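Local structure of putative alpha-ketoglutarate-dependent taurine dioxygenase (Burkholderia xenovorans, 5HSX) at residues B[157-162]-B[168-173]; B[67-72]-B[90-95]. The protein probably acts as an iron(II)- and 2-oxoglutarate-dependent dioxygenase of the TfdA/TauD family, with a substrate not yet established. One frame throughout, in Å; residues are numbered along the deposited sequence. Where two conformers were deposited one is given.

Contact 1. Residues B[157-162]-B[168-173]; sequences AAYQKL and SFVDGL
Tyr-159 reaches across to Asp-171, and its OH donates a hydrogen bond of 2.6 Å to Asp-171 OD1, using the syn lone pair of that oxygen. The two side chains run at about a right angle, yet ring and carboxylate are nearly coplanar, 27° apart, and OD1 arrives at the ring edge, 3.3 Å from Tyr-159 CE1. With chi1 at 173°, CG is trans to the backbone N, which carries the ring across to the second helix. Arg-216 NH1 bonds to the same hydroxyl and makes a salt bridge with Asp-171 OD2, so the buried phenol has two polar partners and the carboxylate is probably kept ionised. Two consecutive short helices, 155-161 and 164-171, meet here, linking strand 150-154 to strand 174-179 and both resting on Val-207 of strand 200-209. Beside the polar pair the fit is looser and wholly apolar. Val-170 CG2 meets Leu-162 CD1 tip to tip at 4.0 Å and stands 4.2 Å from Tyr-159 CE1, near the ring plane; a branched aliphatic residue suits the angle between leucine and ring. Toward solvent the contact thins out: Gln-160 and Ser-168 are exposed and take no part in it.

Contact 2. Residues B[67-72]-B[90-95]; sequences LTHEQH and GHVEGH. With EDO (1,2-ethanediol), chain S.
Beside His-69 and Glu-70, which both meet His-95, the shortest side-chain bond joins Thr-68 N to Gln-71 OE1 at 2.9 Å, the donor nitrogen tilted 32° from the carbonyl plane of Gln-71. Thr-68 OG1 answers by accepting from Gln-71 N at 3.0 Å. This reciprocal pair is a capping box, for which threonine, with a hydroxyl close to the backbone, and the longer glutamine are well suited, and it satisfies N-H groups at the start of helix 69-77.

The first residue of that helix, His-69, carries the contact. Its CB lies 3.8 Å from the centroid of the His-95 ring and almost on the ring normal, a CH-pi contact over the face. The His-69 ring presents its edge to the same face in an offset edge-to-face pair, centroids 5.2 Å apart and planes at 62°. Its NE2 also comes within 3.7 Å of Val-92 CG1, while ND1 bonds to Arg-139, which would hold the imidazole's rotation. Ethanediol, probably from the crystallisation liquor, lays C2 over one face of His-69, 3.3 Å from CD2.

The chain of Glu-70, bent at chi2, curls back so that OE2 approaches the edge of His-95, 3.4 Å from CE1, with carboxylate and ring planes 79° apart; the other oxygen, OE1, accepts a hydrogen bond from ethanediol O1. Such a carboxylate could favour a protonated His-95, though its charge is not seen. His-95 closes a type II beta turn that starts at Val-92, and Gly-94 takes the positive phi of the third position. Set against the seven-stranded sheet through Arg-139 and Tyr-289, the arrangement is that of a capped helix N-terminus meeting a beta turn on the protein surface.

Contacts 1 and 2 lie on opposite sides of the chain's centre, their centres 39 Å apart and their nearest atoms about 25 Å apart, so neither touches the other. Between them is the beta core of this cupin-clan fold, where His-123, Asp-125 and His-273, joined by Asn-323, hold a sodium ion; the two histidines and aspartate fit the iron-binding triad expected of the family. Contact 1 follows strand 150-154, a member of the same four-stranded sheet as strands 122-123 and 271-274, which carry the metal histidines. Contact 2 instead packs against the seven-stranded sheet, through Arg-139 of strand 135-140 and Tyr-289 of strand 287-293. Neither contact contributes a ligand to the metal.

Contact 1. Residues B[157-162]-B[168-173]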
ATOM      1  N   ALA B 157      -2.950 -15.900  -3.420  1.00 18.25           N
ATOM      2  CA  ALA B 157      -1.549 -15.822  -3.010  1.00 18.98           C
ATOM      3  C   ALA B 157      -1.416 -15.904  -1.494  1.00 16.97           C
ATOM      4  O   ALA B 157      -0.535 -16.610  -0.976  1.00 17.51           O
ATOM      5  CB  ALA B 157      -0.919 -14.532  -3.542  1.00 19.14           C
ATOM      6  N   ALA B 158      -2.281 -15.188  -0.761  1.00 16.92           N
ATOM      7  CA  ALA B 158      -2.201 -15.213   0.695  1.00 19.71           C
ATOM      8  C   ALA B 158      -2.425 -16.622   1.236  1.00 15.64           C
ATOM      9  O   ALA B 158      -1.678 -17.089   2.103  1.00 15.51           O
ATOM     10  CB  ALA B 158      -3.206 -14.234   1.302  1.00 17.67           C
ATOM     11  N   TYR B 159      -3.444 -17.325   0.726  1.00 14.45           N
ATOM     12  CA  TYR B 159      -3.648 -18.713   1.142  1.00 14.76           C
ATOM     13  C   TYR B 159      -2.402 -19.546   0.891  1.00 18.38           C
ATOM     14  O   TYR B 159      -1.960 -20.307   1.761  1.00 16.50           O
ATOM     15  CB  TYR B 159      -4.847 -19.336   0.412  1.00 13.54           C
ATOM     16  CG  TYR B 159      -5.009 -20.834   0.683  1.00 17.74           C
ATOM     17  CD1 TYR B 159      -5.648 -21.284   1.837  1.00 18.57           C
ATOM     18  CD2 TYR B 159      -4.507 -21.789  -0.203  1.00 20.42           C
ATOM     19  CE1 TYR B 159      -5.792 -22.644   2.106  1.00 17.76           C
ATOM     20  CE2 TYR B 159      -4.649 -23.160   0.057  1.00 23.10           C
ATOM     21  CZ  TYR B 159      -5.301 -23.574   1.209  1.00 20.44           C
ATOM     22  OH  TYR B 159      -5.445 -24.916   1.483  1.00 18.43           O
ATOM     23  N   GLN B 160      -1.835 -19.429  -0.311  1.00 16.20           N
ATOM     24  CA  GLN B 160      -0.730 -20.293  -0.694  1.00 21.29           C
ATOM     25  C   GLN B 160       0.499 -20.028   0.160  1.00 17.65           C
ATOM     26  O   GLN B 160       1.312 -20.939   0.362  1.00 19.18           O
ATOM     27  CB  GLN B 160      -0.418 -20.109  -2.179  1.00 21.40           C
ATOM     28  CG  GLN B 160      -1.485 -20.740  -3.087  1.00 22.69           C
ATOM     29  CD  GLN B 160      -1.325 -20.364  -4.546  1.00 31.23           C
ATOM     30  OE1 GLN B 160      -0.346 -19.727  -4.934  1.00 30.32           O
ATOM     31  NE2 GLN B 160      -2.298 -20.752  -5.365  1.00 27.66           N
ATOM     32  N   LYS B 161       0.631 -18.807   0.686  1.00 17.61           N
ATOM     33  CA  LYS B 161       1.788 -18.431   1.490  1.00 15.62           C
ATOM     34  C   LYS B 161       1.645 -18.800   2.962  1.00 18.23           C
ATOM     35  O   LYS B 161       2.631 -18.712   3.697  1.00 18.51           O
ATOM     36  CB  LYS B 161       2.051 -16.927   1.371  1.00 18.79           C
ATOM     37  N   LEU B 162       0.457 -19.191   3.420  1.00 14.23           N
ATOM     38  CA  LEU B 162       0.369 -19.834   4.725  1.00 16.74           C
ATOM     39  C   LEU B 162       1.222 -21.092   4.697  1.00 17.52           C
ATOM     40  O   LEU B 162       1.361 -21.737   3.657  1.00 18.63           O
ATOM     41  CB  LEU B 162      -1.080 -20.213   5.057  1.00 12.80           C
ATOM     42  CG  LEU B 162      -2.107 -19.084   5.196  1.00 15.81           C
ATOM     43  CD1 LEU B 162      -3.494 -19.715   5.375  1.00 19.50           C
ATOM     44  CD2 LEU B 162      -1.757 -18.206   6.381  1.00 16.80           C
ATOM     45  N   SER B 168      -3.831 -26.566   6.005  1.00 17.01           N
ATOM     46  CA  SER B 168      -4.681 -27.704   6.352  0.52 22.30           C
ATOM     47  C   SER B 168      -5.646 -27.353   7.473  1.00 20.00           C
ATOM     48  O   SER B 168      -6.798 -27.812   7.482  1.00 19.68           O
ATOM     49  CB  SER B 168      -3.824 -28.904   6.757  0.52 21.33           C
ATOM     50  OG  SER B 168      -3.262 -29.517   5.624  0.52 23.06           O
ATOM     51  N   PHE B 169      -5.189 -26.543   8.434  1.00 15.29           N
ATOM     52  CA  PHE B 169      -6.044 -26.112   9.537  1.00 20.45           C
ATOM     53  C   PHE B 169      -7.213 -25.254   9.047  1.00 19.83           C
ATOM     54  O   PHE B 169      -8.376 -25.548   9.344  1.00 17.86           O
ATOM     55  CB  PHE B 169      -5.197 -25.349  10.563  1.00 13.73           C
ATOM     56  CG  PHE B 169      -5.962 -24.897  11.782  1.00 18.93           C
ATOM     57  CD1 PHE B 169      -6.811 -25.764  12.454  1.00 18.44           C
ATOM     58  CD2 PHE B 169      -5.795 -23.609  12.273  1.00 23.50           C
ATOM     59  CE1 PHE B 169      -7.501 -25.342  13.588  1.00 21.73           C
ATOM     60  CE2 PHE B 169      -6.482 -23.181  13.401  1.00 22.75           C
ATOM     61  CZ  PHE B 169      -7.332 -24.039  14.060  1.00 21.51           C
ATOM     62  N   VAL B 170      -6.931 -24.176   8.309  1.00 15.98           N
ATOM     63  CA  VAL B 170      -8.013 -23.284   7.904  1.00 15.53           C
ATOM     64  C   VAL B 170      -8.900 -23.922   6.839  1.00 20.24           C
ATOM     65  O   VAL B 170     -10.066 -23.535   6.708  1.00 17.81           O
ATOM     66  CB  VAL B 170      -7.474 -21.913   7.435  1.00 17.07           C
ATOM     67  CG1 VAL B 170      -6.653 -21.274   8.557  1.00 16.48           C
ATOM     68  CG2 VAL B 170      -6.639 -22.050   6.171  1.00 18.04           C
ATOM     69  N   ASP B 171      -8.397 -24.914   6.094  1.00 16.55           N
ATOM     70  CA  ASP B 171      -9.248 -25.627   5.131  1.00 19.25           C
ATOM     71  C   ASP B 171     -10.544 -26.109   5.773  1.00 20.54           C
ATOM     72  O   ASP B 171     -11.607 -26.107   5.134  1.00 23.99           O
ATOM     73  CB  ASP B 171      -8.519 -26.842   4.550  1.00 22.13           C
ATOM     74  CG  ASP B 171      -7.497 -26.489   3.499  1.00 20.29           C
ATOM     75  OD1 ASP B 171      -7.503 -25.348   2.984  1.00 17.53           O
ATOM     76  OD2 ASP B 171      -6.676 -27.382   3.188  1.00 19.58           O
ATOM     77  N   GLY B 172     -10.468 -26.560   7.025  1.00 22.13           N
ATOM     78  CA  GLY B 172     -11.603 -27.135   7.719  1.00 26.04           C
ATOM     79  C   GLY B 172     -12.445 -26.167   8.522  1.00 29.72           C
ATOM     80  O   GLY B 172     -13.415 -26.598   9.156  1.00 30.36           O
ATOM     81  N   LEU B 173     -12.125 -24.876   8.515  1.00 17.98           N
ATOM     82  CA  LEU B 173     -12.794 -23.908   9.374  1.00 18.19           C
ATOM     83  C   LEU B 173     -13.890 -23.156   8.633  1.00 18.02           C
ATOM     84  O   LEU B 173     -13.824 -22.964   7.416  1.00 20.02           O
ATOM     85  CB  LEU B 173     -11.782 -22.904   9.935  1.00 17.69           C
ATOM     86  CG  LEU B 173     -10.686 -23.513  10.817  1.00 22.29           C
ATOM     87  CD1 LEU B 173      -9.739 -22.431  11.320  1.00 20.12           C
ATOM     88  CD2 LEU B 173     -11.301 -24.278  11.983  1.00 26.58           C
TER

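Contact 2. Residues B[67-72]-B[90-95]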
ATOM      1  N   LEU B  67     -17.543   6.740 -19.985  1.00 31.74           N
ATOM      2  CA  LEU B  67     -18.742   5.956 -20.254  1.00 31.24           C
ATOM      3  C   LEU B  67     -19.999   6.634 -19.721  1.00 34.41           C
ATOM      4  O   LEU B  67     -19.967   7.348 -18.714  1.00 35.69           O
ATOM      5  CB  LEU B  67     -18.629   4.565 -19.622  1.00 28.18           C
ATOM      6  CG  LEU B  67     -17.342   3.782 -19.889  1.00 30.87           C
ATOM      7  CD1 LEU B  67     -17.394   2.432 -19.184  1.00 31.67           C
ATOM      8  CD2 LEU B  67     -17.129   3.608 -21.394  1.00 32.47           C
ATOM      9  N   THR B  68     -21.111   6.390 -20.410  1.00 32.25           N
ATOM     10  CA  THR B  68     -22.432   6.634 -19.859  1.00 35.60           C
ATOM     11  C   THR B  68     -22.836   5.481 -18.940  1.00 32.88           C
ATOM     12  O   THR B  68     -22.229   4.406 -18.947  1.00 32.33           O
ATOM     13  CB  THR B  68     -23.470   6.777 -20.973  1.00 35.61           C
ATOM     14  OG1 THR B  68     -23.561   5.540 -21.694  1.00 33.65           O
ATOM     15  CG2 THR B  68     -23.104   7.915 -21.934  1.00 35.69           C
ATOM     16  N   HIS B  69     -23.884   5.706 -18.142  1.00 30.12           N
ATOM     17  CA  HIS B  69     -24.426   4.620 -17.327  1.00 29.38           C
ATOM     18  C   HIS B  69     -24.836   3.441 -18.200  1.00 30.59           C
ATOM     19  O   HIS B  69     -24.606   2.278 -17.840  1.00 31.33           O
ATOM     20  CB  HIS B  69     -25.632   5.103 -16.512  1.00 35.34           C
ATOM     21  CG  HIS B  69     -25.288   6.056 -15.408  1.00 36.69           C
ATOM     22  ND1 HIS B  69     -24.091   6.012 -14.726  1.00 33.31           N
ATOM     23  CD2 HIS B  69     -25.998   7.070 -14.856  1.00 34.86           C
ATOM     24  CE1 HIS B  69     -24.073   6.965 -13.811  1.00 35.11           C
ATOM     25  NE2 HIS B  69     -25.217   7.623 -13.869  1.00 33.53           N
ATOM     26  N   GLU B  70     -25.438   3.723 -19.359  1.00 31.85           N
ATOM     27  CA  GLU B  70     -25.844   2.649 -20.261  1.00 34.04           C
ATOM     28  C   GLU B  70     -24.643   1.869 -20.777  1.00 33.71           C
ATOM     29  O   GLU B  70     -24.684   0.636 -20.855  1.00 32.04           O
ATOM     30  CB  GLU B  70     -26.651   3.208 -21.434  1.00 41.99           C
ATOM     31  CG  GLU B  70     -28.058   3.657 -21.076  1.00 56.80           C
ATOM     32  CD  GLU B  70     -28.111   5.081 -20.542  1.00 69.43           C
ATOM     33  OE1 GLU B  70     -27.045   5.650 -20.206  1.00 67.67           O
ATOM     34  OE2 GLU B  70     -29.228   5.636 -20.468  1.00 74.52           O
ATOM     35  N   GLN B  71     -23.564   2.568 -21.141  1.00 35.01           N
ATOM     36  CA  GLN B  71     -22.381   1.872 -21.634  1.00 35.90           C
ATOM     37  C   GLN B  71     -21.721   1.062 -20.528  1.00 30.96           C
ATOM     38  O   GLN B  71     -21.228  -0.045 -20.770  1.00 29.48           O
ATOM     39  CB  GLN B  71     -21.398   2.872 -22.241  1.00 31.73           C
ATOM     40  CG  GLN B  71     -21.863   3.426 -23.586  1.00 36.14           C
ATOM     41  CD  GLN B  71     -21.172   4.733 -23.957  1.00 39.95           C
ATOM     42  OE1 GLN B  71     -20.560   5.391 -23.111  1.00 36.28           O
ATOM     43  NE2 GLN B  71     -21.273   5.113 -25.227  1.00 38.90           N
ATOM     44  N   HIS B  72     -21.713   1.596 -19.305  1.00 26.57           N
ATOM     45  CA  HIS B  72     -21.171   0.872 -18.159  1.00 28.67           C
ATOM     46  C   HIS B  72     -21.952  -0.419 -17.917  1.00 28.00           C
ATOM     47  O   HIS B  72     -21.366  -1.492 -17.715  1.00 27.70           O
ATOM     48  CB  HIS B  72     -21.205   1.804 -16.939  1.00 28.32           C
ATOM     49  CG  HIS B  72     -20.571   1.255 -15.697  1.00 26.12           C
ATOM     50  ND1 HIS B  72     -20.411   2.020 -14.558  1.00 26.44           N
ATOM     51  CD2 HIS B  72     -20.065   0.033 -15.402  1.00 24.46           C
ATOM     52  CE1 HIS B  72     -19.832   1.295 -13.619  1.00 26.55           C
ATOM     53  NE2 HIS B  72     -19.613   0.085 -14.105  1.00 25.32           N
ATOM     54  N   GLY B  90     -27.032   4.629  -2.576  1.00 49.45           N
ATOM     55  CA  GLY B  90     -26.367   4.630  -3.864  1.00 49.65           C
ATOM     56  C   GLY B  90     -27.284   4.682  -5.061  1.00 42.61           C
ATOM     57  O   GLY B  90     -26.812   4.487  -6.183  1.00 40.11           O
ATOM     58  N   HIS B  91     -28.571   4.961  -4.861  1.00 41.51           N
ATOM     59  CA  HIS B  91     -29.545   4.860  -5.941  1.00 39.20           C
ATOM     60  C   HIS B  91     -29.259   5.889  -7.029  1.00 39.94           C
ATOM     61  O   HIS B  91     -29.004   7.064  -6.747  1.00 42.31           O
ATOM     62  CB  HIS B  91     -30.963   5.046  -5.394  1.00 43.92           C
ATOM     63  CG  HIS B  91     -32.030   4.937  -6.437  1.00 57.24           C
ATOM     64  ND1 HIS B  91     -32.292   3.765  -7.115  1.00 62.04           N
ATOM     65  CD2 HIS B  91     -32.897   5.855  -6.924  1.00 63.45           C
ATOM     66  CE1 HIS B  91     -33.275   3.967  -7.974  1.00 64.50           C
ATOM     67  NE2 HIS B  91     -33.661   5.227  -7.876  1.00 62.47           N
ATOM     68  N   VAL B  92     -29.290   5.439  -8.278  1.00 35.14           N
ATOM     69  CA  VAL B  92     -29.173   6.306  -9.443  1.00 34.30           C
ATOM     70  C   VAL B  92     -30.487   6.207 -10.196  1.00 38.71           C
ATOM     71  O   VAL B  92     -30.869   5.114 -10.633  1.00 36.62           O
ATOM     72  CB  VAL B  92     -27.994   5.904 -10.345  1.00 32.94           C
ATOM     73  CG1 VAL B  92     -27.975   6.771 -11.602  1.00 40.10           C
ATOM     74  CG2 VAL B  92     -26.668   5.978  -9.585  1.00 34.81           C
ATOM     75  N   GLU B  93     -31.180   7.337 -10.342  1.00 35.98           N
ATOM     76  CA  GLU B  93     -32.500   7.342 -10.965  1.00 38.72           C
ATOM     77  C   GLU B  93     -32.447   6.749 -12.368  1.00 39.67           C
ATOM     78  O   GLU B  93     -31.600   7.125 -13.183  1.00 41.40           O
ATOM     79  CB  GLU B  93     -33.057   8.770 -11.023  1.00 43.90           C
ATOM     80  CG  GLU B  93     -33.549   9.310  -9.689  1.00 58.76           C
ATOM     81  CD  GLU B  93     -34.940   8.816  -9.325  1.00 69.68           C
ATOM     82  OE1 GLU B  93     -35.828   8.817 -10.206  1.00 75.61           O
ATOM     83  OE2 GLU B  93     -35.150   8.427  -8.156  1.00 71.51           O
ATOM     84  N   GLY B  94     -33.362   5.817 -12.646  1.00 35.05           N
ATOM     85  CA  GLY B  94     -33.454   5.179 -13.944  1.00 36.51           C
ATOM     86  C   GLY B  94     -32.483   4.040 -14.191  1.00 32.44           C
ATOM     87  O   GLY B  94     -32.542   3.428 -15.264  1.00 33.74           O
ATOM     88  N   HIS B  95     -31.603   3.725 -13.241  1.00 31.93           N
ATOM     89  CA  HIS B  95     -30.557   2.717 -13.438  1.00 33.77           C
ATOM     90  C   HIS B  95     -30.396   1.902 -12.166  1.00 29.84           C
ATOM     91  O   HIS B  95     -29.495   2.150 -11.353  1.00 29.11           O
ATOM     92  CB  HIS B  95     -29.232   3.371 -13.845  1.00 29.66           C
ATOM     93  CG  HIS B  95     -29.338   4.210 -15.081  1.00 36.03           C
ATOM     94  ND1 HIS B  95     -29.439   3.665 -16.343  1.00 38.07           N
ATOM     95  CD2 HIS B  95     -29.382   5.554 -15.247  1.00 37.62           C
ATOM     96  CE1 HIS B  95     -29.534   4.636 -17.234  1.00 41.54           C
ATOM     97  NE2 HIS B  95     -29.500   5.792 -16.596  1.00 39.46           N
TER
HETATM   98  C1  EDO S 407     -24.929   8.797 -18.437  1.00 60.44           C
HETATM   99  O1  EDO S 407     -26.265   8.294 -18.574  1.00 68.45           O
HETATM  100  C2  EDO S 407     -24.670   9.194 -16.991  1.00 62.30           C
HETATM  101  O2  EDO S 407     -23.262   9.235 -16.734  1.00 60.33           O